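ATP-dependent RNA helicase HrpB (Escherichia coli, PDB 6EUD) hydrolyses ATP to ADP and phosphate as a DEAH/RHA-type bacterial helicase and binds single-stranded RNA. Local coordinates at residues 750-758 against 767-775. Sequence-based numbering, arbitrary orientation.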
ATOM      1  N   ARG A 750       5.192  20.842 -35.276  1.00 35.75           N
ATOM      2  CA  ARG A 750       5.385  19.445 -34.896  1.00 37.05           C
ATOM      3  C   ARG A 750       4.467  18.440 -35.603  1.00 35.56           C
ATOM      4  O   ARG A 750       4.774  17.246 -35.673  1.00 35.22           O
ATOM      5  CB  ARG A 750       5.204  19.309 -33.386  1.00 32.34           C
ATOM      6  CG  ARG A 750       6.300  19.976 -32.571  1.00 33.27           C
ATOM      7  CD  ARG A 750       5.962  19.996 -31.071  1.00 33.12           C
ATOM      8  NE  ARG A 750       6.972  20.755 -30.338  1.00 34.82           N
ATOM      9  CZ  ARG A 750       6.933  21.024 -29.036  1.00 37.03           C
ATOM     10  NH1 ARG A 750       5.933  20.580 -28.274  1.00 34.85           N
ATOM     11  NH2 ARG A 750       7.908  21.732 -28.491  1.00 34.49           N
ATOM     12  N   VAL A 751       3.334  18.912 -36.101  1.00 31.54           N
ATOM     13  CA  VAL A 751       2.316  18.016 -36.610  1.00 31.06           C
ATOM     14  C   VAL A 751       1.820  18.451 -37.975  1.00 31.20           C
ATOM     15  O   VAL A 751       1.121  19.453 -38.101  1.00 31.46           O
ATOM     16  CB  VAL A 751       1.111  17.934 -35.643  1.00 35.04           C
ATOM     17  CG1 VAL A 751       0.022  17.010 -36.213  1.00 29.35           C
ATOM     18  CG2 VAL A 751       1.564  17.465 -34.260  1.00 31.22           C
ATOM     19  N   PRO A 752       2.149  17.676 -39.008  1.00 34.02           N
ATOM     20  CA  PRO A 752       1.640  18.041 -40.336  1.00 33.74           C
ATOM     21  C   PRO A 752       0.144  17.756 -40.437  1.00 36.55           C
ATOM     22  O   PRO A 752      -0.341  16.776 -39.866  1.00 40.62           O
ATOM     23  CB  PRO A 752       2.462  17.161 -41.285  1.00 34.11           C
ATOM     24  CG  PRO A 752       2.847  15.949 -40.433  1.00 35.47           C
ATOM     25  CD  PRO A 752       2.914  16.414 -39.002  1.00 34.46           C
ATOM     26  N   LEU A 753      -0.583  18.632 -41.122  1.00 34.04           N
ATOM     27  CA  LEU A 753      -2.000  18.403 -41.385  1.00 33.36           C
ATOM     28  C   LEU A 753      -2.194  17.320 -42.437  1.00 31.63           C
ATOM     29  O   LEU A 753      -1.504  17.286 -43.449  1.00 32.73           O
ATOM     30  CB  LEU A 753      -2.682  19.701 -41.832  1.00 30.23           C
ATOM     31  CG  LEU A 753      -2.731  20.759 -40.734  1.00 32.54           C
ATOM     32  CD1 LEU A 753      -3.314  22.011 -41.281  1.00 31.99           C
ATOM     33  CD2 LEU A 753      -3.567  20.268 -39.559  1.00 29.42           C
ATOM     34  N   VAL A 754      -3.126  16.417 -42.199  1.00 33.03           N
ATOM     35  CA  VAL A 754      -3.465  15.477 -43.249  1.00 33.36           C
ATOM     36  C   VAL A 754      -4.369  16.236 -44.206  1.00 36.21           C
ATOM     37  O   VAL A 754      -5.439  16.692 -43.811  1.00 34.61           O
ATOM     38  CB  VAL A 754      -4.162  14.194 -42.722  1.00 35.12           C
ATOM     39  CG1 VAL A 754      -4.672  13.357 -43.880  1.00 34.79           C
ATOM     40  CG2 VAL A 754      -3.213  13.374 -41.845  1.00 33.26           C
ATOM     41  N   LEU A 755      -3.910  16.396 -45.446  1.00 33.61           N
ATOM     42  CA  LEU A 755      -4.643  17.145 -46.463  1.00 38.15           C
ATOM     43  C   LEU A 755      -5.575  16.226 -47.220  1.00 38.93           C
ATOM     44  O   LEU A 755      -5.155  15.243 -47.834  1.00 39.16           O
ATOM     45  CB  LEU A 755      -3.694  17.818 -47.456  1.00 34.68           C
ATOM     46  CG  LEU A 755      -2.628  18.775 -46.933  1.00 40.34           C
ATOM     47  CD1 LEU A 755      -1.875  19.411 -48.107  1.00 35.36           C
ATOM     48  CD2 LEU A 755      -3.300  19.828 -46.070  1.00 36.64           C
ATOM     49  N   GLU A 756      -6.855  16.541 -47.172  1.00 41.11           N
ATOM     50  CA  GLU A 756      -7.796  15.832 -48.008  1.00 41.19           C
ATOM     51  C   GLU A 756      -8.043  16.677 -49.246  1.00 40.51           C
ATOM     52  O   GLU A 756      -8.888  17.567 -49.268  1.00 44.41           O
ATOM     53  CB  GLU A 756      -9.055  15.524 -47.215  1.00 44.18           C
ATOM     54  CG  GLU A 756      -8.750  14.557 -46.043  1.00 65.48           C
ATOM     55  CD  GLU A 756      -9.873  14.476 -45.003  1.00 64.92           C
ATOM     56  OE1 GLU A 756     -10.474  15.519 -44.664  1.00 64.77           O
ATOM     57  OE2 GLU A 756     -10.174  13.359 -44.532  1.00 65.63           O
ATOM     58  N   LEU A 757      -7.245  16.404 -50.268  1.00 41.96           N
ATOM     59  CA  LEU A 757      -7.220  17.204 -51.478  1.00 43.58           C
ATOM     60  C   LEU A 757      -8.394  16.877 -52.376  1.00 46.26           C
ATOM     61  O   LEU A 757      -8.594  15.731 -52.768  1.00 47.39           O
ATOM     62  CB  LEU A 757      -5.903  16.999 -52.219  1.00 45.70           C
ATOM     63  CG  LEU A 757      -4.690  17.486 -51.427  1.00 46.50           C
ATOM     64  CD1 LEU A 757      -3.382  17.298 -52.188  1.00 46.72           C
ATOM     65  CD2 LEU A 757      -4.898  18.949 -51.078  1.00 46.57           C
ATOM     66  N   LEU A 758      -9.168  17.900 -52.700  1.00 45.26           N
ATOM     67  CA  LEU A 758     -10.435  17.720 -53.388  1.00 43.60           C
ATOM     68  C   LEU A 758     -10.397  18.352 -54.768  1.00 47.84           C
ATOM     69  O   LEU A 758      -9.543  19.189 -55.055  1.00 50.39           O
ATOM     70  CB  LEU A 758     -11.569  18.322 -52.555  1.00 39.05           C
ATOM     71  CG  LEU A 758     -11.572  17.985 -51.058  1.00 41.88           C
ATOM     72  CD1 LEU A 758     -12.483  18.944 -50.302  1.00 41.02           C
ATOM     73  CD2 LEU A 758     -11.995  16.547 -50.770  1.00 39.87           C
ATOM     74  N   ILE A 767      -5.443  11.790 -50.367  1.00 44.85           N
ATOM     75  CA  ILE A 767      -5.202  12.044 -48.965  1.00 43.94           C
ATOM     76  C   ILE A 767      -3.702  11.968 -48.675  1.00 49.14           C
ATOM     77  O   ILE A 767      -3.071  10.920 -48.846  1.00 51.22           O
ATOM     78  CB  ILE A 767      -5.949  11.049 -48.094  1.00 45.36           C
ATOM     79  CG1 ILE A 767      -7.453  11.163 -48.345  1.00 48.09           C
ATOM     80  CG2 ILE A 767      -5.625  11.277 -46.632  1.00 42.29           C
ATOM     81  CD1 ILE A 767      -8.298  10.184 -47.503  1.00 46.45           C
ATOM     82  N   THR A 768      -3.124  13.084 -48.240  1.00 47.35           N
ATOM     83  CA  THR A 768      -1.687  13.129 -48.028  1.00 43.34           C
ATOM     84  C   THR A 768      -1.303  14.072 -46.890  1.00 42.55           C
ATOM     85  O   THR A 768      -2.007  15.046 -46.583  1.00 37.00           O
ATOM     86  CB  THR A 768      -0.953  13.562 -49.318  1.00 44.30           C
ATOM     87  OG1 THR A 768       0.459  13.477 -49.121  1.00 44.70           O
ATOM     88  CG2 THR A 768      -1.312  15.005 -49.696  1.00 42.41           C
ATOM     89  N   ARG A 769      -0.185  13.769 -46.244  1.00 43.99           N
ATOM     90  CA  ARG A 769       0.380  14.724 -45.310  1.00 43.61           C
ATOM     91  C   ARG A 769       1.819  14.968 -45.706  1.00 42.37           C
ATOM     92  O   ARG A 769       2.599  15.521 -44.939  1.00 41.13           O
ATOM     93  CB  ARG A 769       0.268  14.241 -43.862  1.00 44.00           C
ATOM     94  CG  ARG A 769       1.030  12.996 -43.542  1.00 42.54           C
ATOM     95  CD  ARG A 769       0.933  12.712 -42.065  1.00 41.88           C
ATOM     96  NE  ARG A 769       1.641  11.481 -41.722  1.00 44.66           N
ATOM     97  CZ  ARG A 769       1.812  11.054 -40.480  1.00 42.16           C
ATOM     98  NH1 ARG A 769       1.325  11.767 -39.469  1.00 34.99           N
ATOM     99  NH2 ARG A 769       2.468   9.930 -40.252  1.00 41.20           N
ATOM    100  N   ASP A 770       2.152  14.549 -46.923  1.00 44.38           N
ATOM    101  CA  ASP A 770       3.437  14.860 -47.527  1.00 47.92           C
ATOM    102  C   ASP A 770       3.169  15.573 -48.849  1.00 52.41           C
ATOM    103  O   ASP A 770       3.421  15.014 -49.925  1.00 56.94           O
ATOM    104  CB  ASP A 770       4.272  13.596 -47.758  1.00 55.11           C
ATOM    105  CG  ASP A 770       4.390  12.725 -46.516  1.00 63.22           C
ATOM    106  OD1 ASP A 770       5.337  12.931 -45.732  1.00 68.17           O
ATOM    107  OD2 ASP A 770       3.559  11.811 -46.336  1.00 66.50           O
ATOM    108  N   LEU A 771       2.644  16.794 -48.763  1.00 45.15           N
ATOM    109  CA  LEU A 771       2.260  17.563 -49.942  1.00 43.98           C
ATOM    110  C   LEU A 771       3.379  17.642 -50.973  1.00 50.81           C
ATOM    111  O   LEU A 771       3.114  17.520 -52.171  1.00 52.42           O
ATOM    112  CB  LEU A 771       1.817  18.974 -49.545  1.00 41.18           C
ATOM    113  CG  LEU A 771       1.480  19.978 -50.650  1.00 46.35           C
ATOM    114  CD1 LEU A 771       0.296  19.538 -51.524  1.00 44.95           C
ATOM    115  CD2 LEU A 771       1.215  21.336 -50.012  1.00 46.60           C
ATOM    116  N   SER A 772       4.617  17.818 -50.508  1.00 54.76           N
ATOM    117  CA  SER A 772       5.790  17.863 -51.385  1.00 61.67           C
ATOM    118  C   SER A 772       5.947  16.590 -52.224  1.00 60.23           C
ATOM    119  O   SER A 772       6.231  16.661 -53.420  1.00 63.89           O
ATOM    120  CB  SER A 772       7.051  18.104 -50.563  1.00 72.41           C
ATOM    121  OG  SER A 772       8.170  18.275 -51.407  1.00 89.69           O
ATOM    122  N   ASP A 773       5.753  15.431 -51.604  1.00 58.90           N
ATOM    123  CA  ASP A 773       5.756  14.165 -52.336  1.00 61.48           C
ATOM    124  C   ASP A 773       4.614  14.080 -53.338  1.00 58.06           C
ATOM    125  O   ASP A 773       4.727  13.424 -54.372  1.00 63.65           O
ATOM    126  CB  ASP A 773       5.655  12.974 -51.383  1.00 69.76           C
ATOM    127  CG  ASP A 773       6.932  12.725 -50.634  1.00 82.17           C
ATOM    128  OD1 ASP A 773       7.964  13.309 -51.030  1.00 90.76           O
ATOM    129  OD2 ASP A 773       6.908  11.941 -49.658  1.00 86.40           O
ATOM    130  N   PHE A 774       3.496  14.718 -53.021  1.00 52.72           N
ATOM    131  CA  PHE A 774       2.333  14.614 -53.881  1.00 53.29           C
ATOM    132  C   PHE A 774       2.544  15.364 -55.200  1.00 54.03           C
ATOM    133  O   PHE A 774       2.296  14.819 -56.279  1.00 53.78           O
ATOM    134  CB  PHE A 774       1.086  15.134 -53.179  1.00 49.49           C
ATOM    135  CG  PHE A 774      -0.087  15.236 -54.084  1.00 52.66           C
ATOM    136  CD1 PHE A 774      -0.751  14.092 -54.511  1.00 57.13           C
ATOM    137  CD2 PHE A 774      -0.506  16.472 -54.554  1.00 52.17           C
ATOM    138  CE1 PHE A 774      -1.839  14.184 -55.382  1.00 59.21           C
ATOM    139  CE2 PHE A 774      -1.583  16.575 -55.421  1.00 54.38           C
ATOM    140  CZ  PHE A 774      -2.253  15.427 -55.835  1.00 56.82           C
ATOM    141  N   TRP A 775       2.999  16.609 -55.100  1.00 52.24           N
ATOM    142  CA  TRP A 775       3.335  17.392 -56.282  1.00 56.56           C
ATOM    143  C   TRP A 775       4.285  16.628 -57.224  1.00 59.90           C
ATOM    144  O   TRP A 775       4.076  16.607 -58.436  1.00 58.62           O
ATOM    145  CB  TRP A 775       3.980  18.727 -55.891  1.00 53.55           C
ATOM    146  CG  TRP A 775       3.113  19.751 -55.163  1.00 49.08           C
ATOM    147  CD1 TRP A 775       3.538  20.621 -54.198  1.00 46.30           C
ATOM    148  CD2 TRP A 775       1.705  20.021 -55.343  1.00 47.40           C
ATOM    149  NE1 TRP A 775       2.500  21.409 -53.771  1.00 45.96           N
ATOM    150  CE2 TRP A 775       1.364  21.066 -54.459  1.00 47.33           C
ATOM    151  CE3 TRP A 775       0.703  19.479 -56.159  1.00 47.78           C
ATOM    152  CZ2 TRP A 775       0.067  21.591 -54.374  1.00 41.45           C
ATOM    153  CZ3 TRP A 775      -0.580  20.001 -56.077  1.00 46.15           C
ATOM    154  CH2 TRP A 775      -0.887  21.044 -55.190  1.00 43.30           C
TER
HETATM  155  O   HOH W   1       0.396  14.293 -39.066  1.00 33.48           O
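Leu755 and Thr768 form an antiparallel hydrogen-bonded pair in the hairpin of strands 751-758 and 764-768. Leu755 N donates to Thr768 O at 2.6 Å, and Thr768 N returns a bond to Leu755 O at 3.0 Å. Arg769 follows just past the strand end. Its CB lies 3.5 Å from Leu753 O and also touches Val754 CA and CG2. The Arg769 side chain then runs extended from CG to NE, and Arg769 CD passes Pro752 CG at 4.1 Å. At the tip, Arg769 NH1 donates in the guanidinium plane to a water, which donates to Pro752 O. From the pair, Leu755 CD1 reaches CB and both methyls of Leu771. Leu757 CD1 sits over one face of the Phe774 ring, 4.1 Å from its centroid, in a CH-pi contact. Thr768 CG2 touches Leu757 CD1 as well. With OG1 anti to the backbone N (chi1 -175°), Thr768 accepts from Asp770 N at 3.0 Å, an ST turn leading into helix 771-776. A valine here would probably leave Asp770 N without this acceptor and free the turn to shift. Two backbone bonds thus join the hairpin strands here, while apolar side chains pack helix 771-776 on strand 751-758.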